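Local coordinates for galactitol-1-phosphate 5-dehydrogenase (Escherichia coli, PDB 4UEJ) that catalyses the zinc-dependent, NAD-linked and enantioselective oxidation of galactitol 1-phosphate to D-tagatose 6-phosphate, working as a homodimer, at the interface of chains A and B. Residues are numbered along the deposited sequence; one frame, centred on the assembly and turned at random. Chains: chain A/B, Galactitol-1-phosphate 5-dehydrogenase.

The interface of chains A and B. Residues chain A 277-278; chain B 101-102, 286-287.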
loop_
_atom_site.group_PDB
_atom_site.type_symbol
_atom_site.label_atom_id
_atom_site.label_comp_id
_atom_site.label_asym_id
_atom_site.label_seq_id
_atom_site.Cartn_x
_atom_site.Cartn_y
_atom_site.Cartn_z
ATOM N N LEU A 277 -8.735 -0.649 2.852
ATOM C CA LEU A 277 -9.328 0.645 3.176
ATOM C C LEU A 277 -9.807 0.706 4.620
ATOM O O LEU A 277 -9.420 1.599 5.368
ATOM C CB LEU A 277 -10.498 0.967 2.236
ATOM C CG LEU A 277 -10.079 1.482 0.854
ATOM C CD1 LEU A 277 -9.488 0.369 0.013
ATOM C CD2 LEU A 277 -11.275 2.124 0.148
ATOM N N ARG A 278 -10.638 -0.253 5.005
ATOM C CA ARG A 278 -11.272 -0.207 6.321
ATOM C C ARG A 278 -10.286 -0.232 7.483
ATOM O O ARG A 278 -10.513 0.430 8.497
ATOM C CB ARG A 278 -12.266 -1.348 6.457
ATOM C CG ARG A 278 -13.551 -1.115 5.673
ATOM C CD ARG A 278 -14.486 -2.294 5.866
ATOM N NE ARG A 278 -15.866 -1.951 5.540
ATOM C CZ ARG A 278 -16.362 -2.000 4.315
ATOM N NH1 ARG A 278 -15.583 -2.370 3.311
ATOM N NH2 ARG A 278 -17.632 -1.679 4.094
ATOM N N SER B 101 -12.551 5.242 12.645
ATOM C CA SER B 101 -13.078 4.474 11.520
ATOM C C SER B 101 -12.773 2.980 11.654
ATOM O O SER B 101 -13.245 2.169 10.855
ATOM C CB SER B 101 -12.510 5.022 10.209
ATOM O OG SER B 101 -12.801 6.406 10.128
ATOM N N GLN B 102 -11.994 2.620 12.671
ATOM C CA GLN B 102 -11.741 1.217 12.952
ATOM C C GLN B 102 -12.464 0.785 14.224
ATOM O O GLN B 102 -12.206 -0.300 14.742
ATOM C CB GLN B 102 -10.234 0.942 13.063
ATOM C CG GLN B 102 -9.514 0.961 11.702
ATOM C CD GLN B 102 -9.358 2.355 11.138
ATOM O OE1 GLN B 102 -8.997 3.289 11.859
ATOM N NE2 GLN B 102 -9.641 2.511 9.840
ATOM N N SER B 286 -7.707 4.455 2.737
ATOM C CA SER B 286 -8.330 5.577 3.391
ATOM C C SER B 286 -9.771 5.180 3.683
ATOM O O SER B 286 -10.451 4.620 2.826
ATOM C CB SER B 286 -8.248 6.833 2.514
ATOM O OG SER B 286 -8.784 7.966 3.174
ATOM N N TRP B 287 -10.221 5.409 4.908
ATOM C CA TRP B 287 -11.555 4.973 5.274
ATOM C C TRP B 287 -12.249 6.069 6.023
ATOM O O TRP B 287 -11.761 6.570 7.048
ATOM C CB TRP B 287 -11.533 3.683 6.109
ATOM C CG TRP B 287 -12.919 3.076 6.313
ATOM C CD1 TRP B 287 -13.514 2.757 7.507
ATOM C CD2 TRP B 287 -13.868 2.732 5.293
ATOM N NE1 TRP B 287 -14.767 2.227 7.289
ATOM C CE2 TRP B 287 -15.007 2.199 5.940
ATOM C CE3 TRP B 287 -13.863 2.808 3.897
ATOM C CZ2 TRP B 287 -16.128 1.758 5.239
ATOM C CZ3 TRP B 287 -14.976 2.370 3.205
ATOM C CH2 TRP B 287 -16.093 1.851 3.877
HETATM O O HOH W 1 -13.091 -0.038 9.686
#
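A:Arg278 lies alongside the indole of B:Trp287, the two side chains pointing the same way across the homodimer interface. Its CG methylene sits centrally over one ring face, 3.9 Å from the centroid of the six-membered ring, a CH-pi contact shared with the five-membered ring. The chain stays extended through CD to NE (chi3 160°), which carries NE to 3.7 Å from CZ2 of B:Trp287 at the benzo end of the indole. The guanidinium is turned 40° from the ring plane, and CZ2 lies over its face towards the rim; the overlap is no parallel stack. At the other end of the indole, CG of B:Trp287 packs 3.7 Å from the A:Arg278 CA. The side chain of A:Leu277 packs against the backbone carbonyl of B:Ser286, its CB 3.7 Å from that O, a van der Waals contact with a polar atom. With an alanine in place of B:Trp287, the aliphatic stem of A:Arg278 would probably lose the surface it lies on and its guanidinium be freer to swing. Polar contact gathers on the carbonyl O of A:Arg278 at the helix end. The amide NE2 of B:Gln102 donates to it at 2.6 Å, nearly straight (175° at H); the acceptor lies in the amide plane, whereas the donor stands above the carbonyl plane. Water 1, 2.9 Å from the same A:Arg278 O, links it to the backbone O of B:Ser101. This carbonyl is thus tied to chain B both directly and through water. The patch joins the C-terminal end of helix 270-278 of chain A to the loop after strand 282-285 and the short 3-10 helix 100-102 of chain B, and the two-fold axis repeats it with the chains exchanged.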